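Local coordinates for protein exotoxin A (Pseudomonas aeruginosa, PDB 1IKP) that transfers ADP-ribose from NAD, probably to elongation factor 2 of the host cell, after other domains probably mediate cell binding and entry, at residues 116-121 against 127-132; 248-253 against 271-276; 199-204 against 223-228; 406-409 against 414-417; 370-373 against 378-381. The protein carries 2 engineered substitutions. One frame throughout, in Å; residues are numbered along the deposited sequence.

Contact 1 of 5, residues 116-121 against 127-132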
# COMPACT_ATOMS: atom_id res chain seq x y z
N PHE A 116 -14.94 1.47 -9.17
CA PHE A 116 -14.19 0.59 -10.05
C PHE A 116 -15.07 0.09 -11.20
O PHE A 116 -16.31 0.11 -11.12
CB PHE A 116 -13.53 -0.58 -9.32
CG PHE A 116 -14.47 -1.46 -8.58
CD1 PHE A 116 -14.76 -1.22 -7.24
CD2 PHE A 116 -15.05 -2.54 -9.21
CE1 PHE A 116 -15.62 -2.06 -6.54
CE2 PHE A 116 -15.92 -3.38 -8.50
CZ PHE A 116 -16.20 -3.14 -7.18
N ILE A 117 -14.39 -0.30 -12.27
CA ILE A 117 -15.03 -0.72 -13.51
C ILE A 117 -14.64 -2.14 -13.89
O ILE A 117 -13.48 -2.52 -13.80
CB ILE A 117 -14.58 0.22 -14.67
CG1 ILE A 117 -14.92 1.68 -14.36
CG2 ILE A 117 -15.19 -0.21 -16.00
CD1 ILE A 117 -16.37 1.95 -14.16
N HIS A 118 -15.62 -2.92 -14.33
CA HIS A 118 -15.34 -4.27 -14.81
C HIS A 118 -15.73 -4.32 -16.27
O HIS A 118 -16.84 -3.94 -16.64
CB HIS A 118 -16.14 -5.33 -14.04
CG HIS A 118 -15.63 -5.57 -12.65
ND1 HIS A 118 -16.41 -6.12 -11.66
CD2 HIS A 118 -14.42 -5.34 -12.10
CE1 HIS A 118 -15.70 -6.21 -10.55
NE2 HIS A 118 -14.49 -5.74 -10.79
N GLU A 119 -14.81 -4.73 -17.13
CA GLU A 119 -15.18 -4.86 -18.54
C GLU A 119 -15.68 -6.29 -18.72
O GLU A 119 -15.13 -7.22 -18.15
CB GLU A 119 -13.98 -4.56 -19.40
CG GLU A 119 -13.48 -3.14 -19.12
CD GLU A 119 -12.58 -2.61 -20.20
OE1 GLU A 119 -11.38 -2.40 -19.93
OE2 GLU A 119 -13.08 -2.42 -21.32
N LEU A 120 -16.74 -6.46 -19.50
CA LEU A 120 -17.35 -7.78 -19.69
C LEU A 120 -17.28 -8.23 -21.15
O LEU A 120 -17.45 -7.41 -22.06
CB LEU A 120 -18.81 -7.71 -19.25
CG LEU A 120 -19.07 -7.07 -17.88
CD1 LEU A 120 -20.55 -6.75 -17.72
CD2 LEU A 120 -18.59 -8.01 -16.77
N ASN A 121 -17.03 -9.52 -21.37
CA ASN A 121 -16.98 -10.03 -22.73
C ASN A 121 -18.39 -10.41 -23.18
O ASN A 121 -19.35 -10.22 -22.44
CB ASN A 121 -16.03 -11.25 -22.85
CG ASN A 121 -16.44 -12.43 -21.98
OD1 ASN A 121 -17.61 -12.59 -21.63
ND2 ASN A 121 -15.47 -13.27 -21.65
N SER A 127 -13.86 -9.79 -17.85
CA SER A 127 -12.61 -9.94 -18.59
C SER A 127 -11.47 -9.07 -18.08
O SER A 127 -10.32 -9.48 -18.10
CB SER A 127 -12.83 -9.63 -20.07
OG SER A 127 -13.12 -8.26 -20.28
N HIS A 128 -11.79 -7.85 -17.64
CA HIS A 128 -10.77 -6.93 -17.12
C HIS A 128 -11.35 -6.10 -16.00
O HIS A 128 -12.53 -5.77 -16.01
CB HIS A 128 -10.28 -5.94 -18.16
CG HIS A 128 -9.73 -6.57 -19.39
ND1 HIS A 128 -10.53 -7.12 -20.37
CD2 HIS A 128 -8.45 -6.71 -19.82
CE1 HIS A 128 -9.77 -7.56 -21.35
NE2 HIS A 128 -8.50 -7.33 -21.05
N MET A 129 -10.49 -5.71 -15.05
CA MET A 129 -10.92 -4.89 -13.93
C MET A 129 -10.00 -3.69 -13.85
O MET A 129 -8.78 -3.83 -13.94
CB MET A 129 -10.81 -5.64 -12.62
CG MET A 129 -11.00 -7.12 -12.73
SD MET A 129 -10.66 -7.87 -11.15
CE MET A 129 -12.34 -8.29 -10.62
N SER A 130 -10.59 -2.51 -13.69
CA SER A 130 -9.84 -1.28 -13.56
C SER A 130 -9.24 -1.19 -12.17
O SER A 130 -9.49 -2.02 -11.32
CB SER A 130 -10.79 -0.07 -13.65
OG SER A 130 -11.59 0.07 -12.45
N PRO A 131 -8.40 -0.17 -11.96
CA PRO A 131 -7.83 0.03 -10.63
C PRO A 131 -9.05 0.42 -9.76
O PRO A 131 -10.14 0.75 -10.27
CB PRO A 131 -6.97 1.27 -10.83
CG PRO A 131 -6.43 1.11 -12.20
CD PRO A 131 -7.64 0.58 -12.98
N ILE A 132 -8.86 0.36 -8.45
CA ILE A 132 -9.86 0.78 -7.48
C ILE A 132 -9.52 2.26 -7.21
O ILE A 132 -8.41 2.58 -6.76
CB ILE A 132 -9.75 -0.04 -6.19
CG1 ILE A 132 -9.99 -1.51 -6.53
CG2 ILE A 132 -10.76 0.47 -5.16
CD1 ILE A 132 -9.76 -2.47 -5.39
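With chi1 at 73°, Ser130 tucks OG between its own backbone N and carbonyl carbon, straight into the path of Ile117 N. That amide gives OG a nearly linear bond, Ile117 N to Ser130 OG being 2.8 Å, while OG passes its proton to Pro131 O at 2.7 Å. One hydroxyl thus accepts from the facing strand and donates to its own chain. The second bond of this pair is Ser130 N to Ile117 O, 2.9 Å. Met129 bends at chi3 (106°) to run alongside His118, both side chains pointing the same way, and its CE comes to 3.3 Å from His118 NE2, obliquely to the ring. The two strands form a beta hairpin of the toxin's binding domain, and next to its turn lies a classic beta bulge: Ser127 and His128 both face Glu119. Glu119 O takes a sound bond from Ser127 N (2.9 Å) and a weak one from His128 N (3.4 Å), and Glu119 N returns one to His128 O at 2.7 Å. Ser127 OG and His128 ND1 are hydrogen-bonded at 2.8 Å. The Glu119 carboxylate has other partners, taking bonds from Tyr89 OH and Gln92 N at OE1 and a salt bridge from Arg91 at OE2.

Contact 2 of 5, residues 248-253 against 271-276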
# COMPACT_ATOMS: atom_id res chain seq x y z
N LEU A 248 -4.77 6.75 -6.20
CA LEU A 248 -5.23 7.87 -5.39
C LEU A 248 -4.60 9.14 -5.93
O LEU A 248 -3.39 9.28 -6.03
CB LEU A 248 -4.79 7.67 -3.93
CG LEU A 248 -5.20 8.80 -2.97
CD1 LEU A 248 -6.70 9.00 -2.95
CD2 LEU A 248 -4.70 8.46 -1.56
N HIS A 249 -5.47 10.07 -6.32
CA HIS A 249 -5.08 11.36 -6.85
C HIS A 249 -5.11 12.37 -5.71
O HIS A 249 -6.05 12.35 -4.91
CB HIS A 249 -6.08 11.74 -7.96
CG HIS A 249 -6.02 13.17 -8.39
ND1 HIS A 249 -4.86 13.80 -8.80
CD2 HIS A 249 -7.01 14.08 -8.54
CE1 HIS A 249 -5.15 15.03 -9.18
NE2 HIS A 249 -6.45 15.23 -9.03
N PHE A 250 -4.07 13.21 -5.62
CA PHE A 250 -3.95 14.26 -4.60
C PHE A 250 -4.17 15.60 -5.33
O PHE A 250 -3.25 16.18 -5.87
CB PHE A 250 -2.54 14.22 -4.00
CG PHE A 250 -2.31 13.07 -3.06
CD1 PHE A 250 -2.23 13.28 -1.68
CD2 PHE A 250 -2.17 11.76 -3.54
CE1 PHE A 250 -2.02 12.23 -0.80
CE2 PHE A 250 -1.96 10.69 -2.66
CZ PHE A 250 -1.88 10.93 -1.28
N PRO A 251 -5.42 16.10 -5.33
CA PRO A 251 -5.71 17.36 -6.02
C PRO A 251 -4.88 18.58 -5.59
O PRO A 251 -4.61 19.45 -6.42
CB PRO A 251 -7.20 17.56 -5.77
CG PRO A 251 -7.70 16.21 -5.54
CD PRO A 251 -6.64 15.55 -4.72
N GLU A 252 -4.49 18.62 -4.33
CA GLU A 252 -3.68 19.73 -3.82
C GLU A 252 -2.21 19.34 -3.71
O GLU A 252 -1.41 20.05 -3.10
CB GLU A 252 -4.20 20.18 -2.45
CG GLU A 252 -5.50 20.99 -2.54
CD GLU A 252 -6.09 21.29 -1.18
OE1 GLU A 252 -5.38 21.86 -0.33
OE2 GLU A 252 -7.28 20.97 -0.96
N GLY A 253 -1.84 18.22 -4.33
CA GLY A 253 -0.47 17.76 -4.29
C GLY A 253 -0.11 17.15 -2.94
O GLY A 253 -0.99 16.87 -2.13
N THR A 271 -5.79 8.50 4.81
CA THR A 271 -6.01 9.31 6.00
C THR A 271 -5.50 10.72 5.68
O THR A 271 -6.03 11.72 6.17
CB THR A 271 -5.23 8.73 7.18
OG1 THR A 271 -5.90 7.54 7.63
CG2 THR A 271 -5.13 9.74 8.32
N PHE A 272 -4.50 10.79 4.81
CA PHE A 272 -3.91 12.07 4.44
C PHE A 272 -4.65 12.87 3.37
O PHE A 272 -4.28 14.01 3.07
CB PHE A 272 -2.46 11.86 4.06
CG PHE A 272 -1.64 11.30 5.19
CD1 PHE A 272 -1.24 12.12 6.25
CD2 PHE A 272 -1.35 9.94 5.25
CE1 PHE A 272 -0.57 11.59 7.36
CE2 PHE A 272 -0.67 9.40 6.36
CZ PHE A 272 -0.29 10.23 7.42
N THR A 273 -5.68 12.27 2.78
CA THR A 273 -6.48 12.94 1.76
C THR A 273 -7.85 13.27 2.35
O THR A 273 -8.74 13.76 1.63
CB THR A 273 -6.66 12.06 0.49
OG1 THR A 273 -6.98 10.72 0.86
CG2 THR A 273 -5.39 12.08 -0.35
N ARG A 274 -8.04 13.02 3.64
CA ARG A 274 -9.31 13.31 4.28
C ARG A 274 -9.75 14.77 4.20
O ARG A 274 -8.93 15.70 4.27
CB ARG A 274 -9.31 12.91 5.76
CG ARG A 274 -9.47 11.43 5.99
CD ARG A 274 -9.32 11.09 7.45
NE ARG A 274 -10.35 11.71 8.27
CZ ARG A 274 -11.56 11.21 8.47
NH1 ARG A 274 -11.94 10.07 7.90
NH2 ARG A 274 -12.41 11.86 9.26
N HIS A 275 -11.06 14.97 4.07
CA HIS A 275 -11.66 16.30 4.03
C HIS A 275 -11.38 17.01 5.35
O HIS A 275 -11.11 18.22 5.39
CB HIS A 275 -13.16 16.16 3.80
CG HIS A 275 -13.91 17.46 3.74
ND1 HIS A 275 -13.55 18.49 2.91
CD2 HIS A 275 -15.05 17.85 4.36
CE1 HIS A 275 -14.44 19.47 3.01
NE2 HIS A 275 -15.36 19.10 3.89
N ARG A 276 -11.44 16.27 6.45
CA ARG A 276 -11.18 16.84 7.76
C ARG A 276 -10.16 15.98 8.48
O ARG A 276 -10.31 14.76 8.54
CB ARG A 276 -12.48 16.95 8.55
CG ARG A 276 -13.51 17.75 7.79
CD ARG A 276 -14.57 18.38 8.66
NE ARG A 276 -15.37 19.29 7.85
CZ ARG A 276 -16.43 19.96 8.29
NH1 ARG A 276 -16.83 19.83 9.55
NH2 ARG A 276 -17.08 20.77 7.46
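The Phe250 ring takes the methyl of Thr273 on one face: CG2 stands 3.4 Å above the ring plane, shifted toward the rim on the CE1 side. This is a CH-pi contact, with Thr273 CG2 3.8 Å from the ring centroid and 26° off the normal. CE1 of Phe250 is the ring atom nearest to CG2 of Thr273, at 3.4 Å. The two side chains meet at about a right angle. The same methyl also meets Leu248 tip to tip, Leu248 CD2 to Thr273 CG2 being 3.9 Å, so two apolar groups share it. Chi1 of 45° on Thr273 sets this up, placing CG2 opposite the carbonyl carbon while OG1 folds back and is bonded to Glu270 O. The hydroxyl is thus satisfied within its own loop. Ala258 and Ser255, on helix 255-265, also touch the Phe250 side chain. Phe250 opens a type I beta turn, closed by Gly253 N to Phe250 O at 2.9 Å. The packing joins the two loops at the ends of helix 255-265, the one leading in from strand 245-248 and the one leading on to helix 282-300, near where the binding and targeting regions of the toxin meet.

Contact 3 of 5, residues 199-204 against 223-228. Engineered in segment 199-204: Gln201 (natural residue Pro).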
# COMPACT_ATOMS: atom_id res chain seq x y z
N LEU A 199 -16.76 -8.05 -0.76
CA LEU A 199 -17.82 -8.01 -1.77
C LEU A 199 -18.19 -9.38 -2.30
O LEU A 199 -17.45 -9.98 -3.07
CB LEU A 199 -17.37 -7.09 -2.91
CG LEU A 199 -16.78 -5.72 -2.46
CD1 LEU A 199 -16.26 -4.97 -3.67
CD2 LEU A 199 -17.84 -4.93 -1.72
N ASP A 200 -19.37 -9.85 -1.91
CA ASP A 200 -19.83 -11.16 -2.34
C ASP A 200 -19.91 -11.26 -3.85
O ASP A 200 -19.66 -12.32 -4.43
CB ASP A 200 -21.20 -11.45 -1.71
CG ASP A 200 -21.14 -11.55 -0.20
OD1 ASP A 200 -20.71 -10.57 0.45
OD2 ASP A 200 -21.52 -12.61 0.34
N GLN A 201 -20.25 -10.16 -4.50
CA GLN A 201 -20.37 -10.14 -5.95
C GLN A 201 -19.05 -10.45 -6.64
O GLN A 201 -19.03 -10.77 -7.83
CB GLN A 201 -20.91 -8.78 -6.41
CG GLN A 201 -22.36 -8.54 -6.00
CD GLN A 201 -22.76 -7.08 -6.10
OE1 GLN A 201 -22.54 -6.43 -7.12
NE2 GLN A 201 -23.36 -6.56 -5.03
N LEU A 202 -17.95 -10.39 -5.89
CA LEU A 202 -16.63 -10.66 -6.44
C LEU A 202 -15.88 -11.79 -5.75
O LEU A 202 -14.64 -11.81 -5.74
CB LEU A 202 -15.79 -9.38 -6.41
CG LEU A 202 -16.31 -8.24 -7.29
CD1 LEU A 202 -15.31 -7.10 -7.27
CD2 LEU A 202 -16.51 -8.75 -8.71
N ASP A 203 -16.61 -12.75 -5.19
CA ASP A 203 -15.95 -13.87 -4.50
C ASP A 203 -15.00 -14.60 -5.43
O ASP A 203 -15.34 -14.89 -6.58
CB ASP A 203 -16.99 -14.85 -3.96
CG ASP A 203 -17.78 -14.29 -2.81
OD1 ASP A 203 -17.17 -13.68 -1.90
OD2 ASP A 203 -19.02 -14.45 -2.80
N GLY A 204 -13.80 -14.90 -4.92
CA GLY A 204 -12.80 -15.61 -5.71
C GLY A 204 -11.81 -14.76 -6.47
O GLY A 204 -10.75 -15.24 -6.88
N LYS A 223 -19.09 -11.52 8.10
CA LYS A 223 -20.02 -10.57 7.51
C LYS A 223 -21.34 -11.19 7.04
O LYS A 223 -21.41 -12.39 6.77
CB LYS A 223 -19.35 -9.86 6.33
CG LYS A 223 -18.93 -10.81 5.22
CD LYS A 223 -17.97 -10.13 4.25
CE LYS A 223 -17.24 -11.15 3.39
NZ LYS A 223 -18.15 -11.98 2.55
N ILE A 224 -22.36 -10.35 6.96
CA ILE A 224 -23.69 -10.75 6.50
C ILE A 224 -24.04 -9.84 5.32
O ILE A 224 -23.98 -8.61 5.42
CB ILE A 224 -24.75 -10.58 7.60
CG1 ILE A 224 -24.43 -11.53 8.75
CG2 ILE A 224 -26.14 -10.89 7.03
CD1 ILE A 224 -25.29 -11.34 9.97
N TYR A 225 -24.42 -10.47 4.21
CA TYR A 225 -24.75 -9.81 2.95
C TYR A 225 -26.24 -9.76 2.61
O TYR A 225 -26.95 -10.74 2.81
CB TYR A 225 -24.03 -10.55 1.83
CG TYR A 225 -24.38 -10.12 0.43
CD1 TYR A 225 -23.76 -9.02 -0.15
CD2 TYR A 225 -25.33 -10.83 -0.32
CE1 TYR A 225 -24.07 -8.62 -1.44
CE2 TYR A 225 -25.64 -10.44 -1.62
CZ TYR A 225 -25.01 -9.34 -2.17
OH TYR A 225 -25.30 -8.93 -3.45
N ARG A 226 -26.71 -8.64 2.08
CA ARG A 226 -28.12 -8.51 1.70
C ARG A 226 -28.30 -7.57 0.52
O ARG A 226 -27.68 -6.51 0.47
CB ARG A 226 -28.94 -7.94 2.84
CG ARG A 226 -29.11 -8.84 4.04
CD ARG A 226 -29.17 -8.00 5.29
NE ARG A 226 -30.14 -6.92 5.18
CZ ARG A 226 -30.06 -5.79 5.86
NH1 ARG A 226 -29.05 -5.58 6.69
NH2 ARG A 226 -30.99 -4.86 5.72
N VAL A 227 -29.17 -7.96 -0.41
CA VAL A 227 -29.49 -7.10 -1.54
C VAL A 227 -30.59 -6.17 -1.02
O VAL A 227 -31.60 -6.62 -0.47
CB VAL A 227 -30.07 -7.89 -2.75
CG1 VAL A 227 -30.58 -6.92 -3.82
CG2 VAL A 227 -29.00 -8.80 -3.33
N LEU A 228 -30.39 -4.87 -1.17
CA LEU A 228 -31.38 -3.90 -0.70
C LEU A 228 -32.37 -3.47 -1.80
O LEU A 228 -33.54 -3.19 -1.52
CB LEU A 228 -30.68 -2.67 -0.12
CG LEU A 228 -29.77 -2.90 1.11
CD1 LEU A 228 -29.12 -1.58 1.50
CD2 LEU A 228 -30.59 -3.45 2.28
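Stacking comes first: the side chain of Asp200 stacks over one face of Tyr225, the two sliding past each other in opposite directions. Asp200 CB sits 4.0 Å from the ring centroid and 15° off its normal, a CH-pi contact, while the carboxylate, 24° from the ring plane, passes over its CG end toward Tyr225 CB, bringing Asp200 CG to 3.6 Å from Tyr225 CG. Tyr225 can meet it this way because chi1 (173°) swings its ring opposite the backbone N, toward the loop. The charged interaction is looser. Lys223 turns at its last torsion so that NZ faces the same carboxylate, in a salt bridge of 3.6 Å to Asp200 OD1. Strand 224-228, which carries Tyr225, pairs antiparallel with strand 164-176 in the large sheet of the binding domain, a member of the concanavalin-like clan; the 199-204 loop with its short 3-10 turn lies against it just before helix 205-210. Hydrogen bonding is slight. Gln201, an engineered residue, reaches the edge of the Tyr225 ring with its amide steeply inclined to it, and NE2 gives a weak bond of 3.4 Å to Tyr225 OH. Asp200 O is hydrogen-bonded to Lys234 NZ.

Contact 4 of 5, residues 406-409 against 414-417. Unlike the reference sequence in segment 406-409: Val407 (reference Ile).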
# COMPACT_ATOMS: atom_id res chain seq x y z
N ASP A 406 -1.13 -5.93 21.72
CA ASP A 406 -0.46 -5.00 20.82
C ASP A 406 1.05 -5.06 20.95
O ASP A 406 1.58 -5.12 22.05
CB ASP A 406 -0.88 -3.55 21.07
CG ASP A 406 -2.37 -3.30 20.86
OD1 ASP A 406 -3.07 -4.17 20.30
OD2 ASP A 406 -2.82 -2.21 21.27
N VAL A 407 1.73 -5.03 19.81
CA VAL A 407 3.18 -5.04 19.78
C VAL A 407 3.63 -3.65 19.32
O VAL A 407 3.03 -3.06 18.43
CB VAL A 407 3.68 -6.10 18.79
CG1 VAL A 407 5.18 -6.02 18.64
CG2 VAL A 407 3.29 -7.47 19.31
N SER A 408 4.66 -3.14 19.98
CA SER A 408 5.24 -1.84 19.66
C SER A 408 6.68 -1.83 20.16
O SER A 408 7.07 -2.68 20.97
CB SER A 408 4.45 -0.69 20.31
OG SER A 408 4.50 -0.76 21.71
N PHE A 409 7.44 -0.86 19.68
CA PHE A 409 8.85 -0.76 20.02
C PHE A 409 9.14 0.39 20.95
O PHE A 409 8.66 1.49 20.74
CB PHE A 409 9.63 -0.63 18.72
CG PHE A 409 9.39 -1.78 17.79
CD1 PHE A 409 10.01 -3.00 18.02
CD2 PHE A 409 8.48 -1.66 16.74
CE1 PHE A 409 9.74 -4.09 17.20
CE2 PHE A 409 8.20 -2.76 15.92
CZ PHE A 409 8.82 -3.97 16.15
N THR A 414 10.35 -4.63 23.45
CA THR A 414 9.23 -4.80 22.55
C THR A 414 7.97 -5.21 23.31
O THR A 414 7.95 -6.24 24.00
CB THR A 414 9.63 -5.81 21.46
OG1 THR A 414 10.81 -5.33 20.82
CG2 THR A 414 8.53 -5.96 20.44
N GLN A 415 6.92 -4.41 23.17
CA GLN A 415 5.66 -4.65 23.88
C GLN A 415 5.08 -6.01 23.59
O GLN A 415 4.97 -6.42 22.45
CB GLN A 415 4.62 -3.59 23.50
CG GLN A 415 3.27 -3.71 24.24
CD GLN A 415 2.21 -2.70 23.78
OE1 GLN A 415 1.21 -2.48 24.47
NE2 GLN A 415 2.40 -2.09 22.62
N ASN A 416 4.68 -6.71 24.65
CA ASN A 416 4.03 -8.00 24.54
C ASN A 416 4.76 -9.01 23.66
O ASN A 416 4.13 -9.73 22.90
CB ASN A 416 2.59 -7.84 24.04
CG ASN A 416 1.67 -7.20 25.08
OD1 ASN A 416 1.65 -7.61 26.24
ND2 ASN A 416 0.90 -6.20 24.66
N TRP A 417 6.08 -9.05 23.77
CA TRP A 417 6.81 -9.99 22.93
C TRP A 417 7.65 -10.90 23.80
O TRP A 417 8.50 -10.43 24.56
CB TRP A 417 7.70 -9.26 21.92
CG TRP A 417 8.15 -10.15 20.81
CD1 TRP A 417 9.39 -10.67 20.62
CD2 TRP A 417 7.33 -10.65 19.74
NE1 TRP A 417 9.40 -11.47 19.50
CE2 TRP A 417 8.16 -11.48 18.94
CE3 TRP A 417 5.99 -10.49 19.38
CZ2 TRP A 417 7.68 -12.14 17.80
CZ3 TRP A 417 5.50 -11.15 18.25
CH2 TRP A 417 6.36 -11.97 17.48
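Asp406 O is held by the side chain of Asn416, whose ND2 donates to it over 2.9 Å, nearly straight at 162°. The oxygen lies in the plane of the Asn416 amide, so the N-H is well aimed. Nearby, Gln415 N gives its proton to Ser408 O at 2.8 Å, in the carbonyl plane. Ser408 O also receives a CA-H...O contact from Thr414 CA, and Gln415 O a similar one from Val407 CA at 3.5 Å. In the conformer given, the Gln415 side chain passes Asp406 O toward Ser408, but the weak, bent bond from NE2 to Ser408 OG is doubtful, since a second conformer exists. Ser408 N is buried here with no partner in the model. Thr414 to Trp417 form a type II beta turn with Asn416 at positive phi, although the closing bond, Trp417 N to Thr414 O, is weak at 3.4 Å. Asn416 O is taken by Arg421 NH1. Among the apolar groups, Val407 CG2 touches Trp417 CE3 at 4.1 Å, and Phe409 runs beside Thr414. The turn ends just before helix 419-431, whose Leu422 and Ala425 touch Trp417; Pro568 of strand 565-568 packs against Val407, Phe409, Thr414 and Trp417, and helix 444-453 receives the Phe409 ring.

Contact 5 of 5, residues 370-373 against 378-381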
# COMPACT_ATOMS: atom_id res chain seq x y z
N LEU A 370 -0.13 -1.56 -5.40
CA LEU A 370 -0.32 -2.88 -5.98
C LEU A 370 -0.39 -3.98 -4.95
O LEU A 370 0.35 -3.98 -3.96
CB LEU A 370 0.83 -3.17 -6.92
CG LEU A 370 1.15 -2.08 -7.94
CD1 LEU A 370 2.41 -2.48 -8.71
CD2 LEU A 370 -0.03 -1.90 -8.90
N THR A 371 -1.31 -4.92 -5.15
CA THR A 371 -1.46 -6.08 -4.28
C THR A 371 -0.61 -7.15 -4.98
O THR A 371 -1.04 -7.79 -5.95
CB THR A 371 -2.93 -6.50 -4.22
OG1 THR A 371 -3.67 -5.44 -3.61
CG2 THR A 371 -3.10 -7.77 -3.40
N CYS A 372 0.60 -7.35 -4.49
CA CYS A 372 1.54 -8.22 -5.18
C CYS A 372 1.68 -9.65 -4.70
O CYS A 372 1.85 -9.87 -3.53
CB CYS A 372 2.94 -7.58 -5.10
SG CYS A 372 3.04 -5.88 -5.75
N PRO A 373 1.60 -10.62 -5.63
CA PRO A 373 1.76 -12.02 -5.26
C PRO A 373 3.22 -12.21 -4.83
O PRO A 373 4.11 -11.66 -5.47
CB PRO A 373 1.48 -12.76 -6.57
CG PRO A 373 0.53 -11.85 -7.29
CD PRO A 373 1.12 -10.48 -7.02
N GLU A 378 8.79 -9.92 -10.64
CA GLU A 378 8.61 -8.56 -10.15
C GLU A 378 7.18 -8.08 -10.37
O GLU A 378 6.52 -8.44 -11.35
CB GLU A 378 9.66 -7.61 -10.76
CG GLU A 378 11.01 -7.71 -10.02
CD GLU A 378 12.05 -6.71 -10.49
OE1 GLU A 378 11.80 -5.49 -10.42
OE2 GLU A 378 13.14 -7.15 -10.90
N CYS A 379 6.71 -7.28 -9.42
CA CYS A 379 5.35 -6.77 -9.42
C CYS A 379 5.25 -5.48 -10.20
O CYS A 379 5.76 -4.45 -9.79
CB CYS A 379 4.92 -6.57 -7.97
SG CYS A 379 3.15 -6.26 -7.75
N ALA A 380 4.58 -5.54 -11.34
CA ALA A 380 4.44 -4.36 -12.19
C ALA A 380 3.03 -3.80 -12.16
O ALA A 380 2.06 -4.55 -12.06
CB ALA A 380 4.85 -4.69 -13.63
N GLY A 381 2.94 -2.48 -12.24
CA GLY A 381 1.64 -1.85 -12.23
C GLY A 381 1.11 -1.71 -13.65
O GLY A 381 1.76 -2.16 -14.61
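Cys372 SG and Cys379 SG are joined covalently at 2.0 Å, and with no polar bond between the two segments this disulfide is their principal tie. Its dihedral of -84° is close to the relaxed value, so the link is unstrained in that torsion. The two cysteines reach it differently: Cys372 holds SG beside its backbone N (chi1 -56°), whereas Cys379 turns SG opposite its backbone N (chi1 -168°). Their CB atoms end up 3.6 Å apart, Cys372 CB to Cys379 CB. Leu370 supplies the rest. Its CB lies 4.0 Å from Cys379 SG, and from there the side chain extends over the backbone beyond Cys379. CD1 of Leu370 comes within 3.7 Å of Ala380 C and 3.6 Å of Gly381 N; the other branch, Leu370 CD2, meets Gly381 CA at 3.7 Å. Glycine at this place lets the methyls pack straight onto main chain. Strand 389-393 lies alongside, with Arg392 touching Leu370 and both cysteines, while the backbones of Leu370 and Cys372 are hydrogen-bonded to Asn393. What results is a short disulfide-closed loop of eight residues, Cys372 to Cys379, at the end of strand 367-371, bridging the start of the connection from that strand to its parallel neighbour 389-393.

Contacts 1 and 3 belong together: His118 CE1 lies 3.2 Å from Leu202 CD2 and Phe116 CZ 4.0 Å from Leu199 CD1, packing the hairpin against the 199-204 loop. Both reach the large mixed sheet, as does contact 5, whose nearest atoms are about 7 Å from contact 1; the sheet therefore runs from the binding domain into the region of the disulfide. Contact 2 comes within about 6 Å of contact 1 (nearest atoms) without touching it. Contact 4 stands apart, its centre about 41 Å from that of contact 1, on the opposite side of the chain's centre and beside helix 419-431 of the catalytic part. A sodium ion lies about 13 Å from the Glu119 side chain.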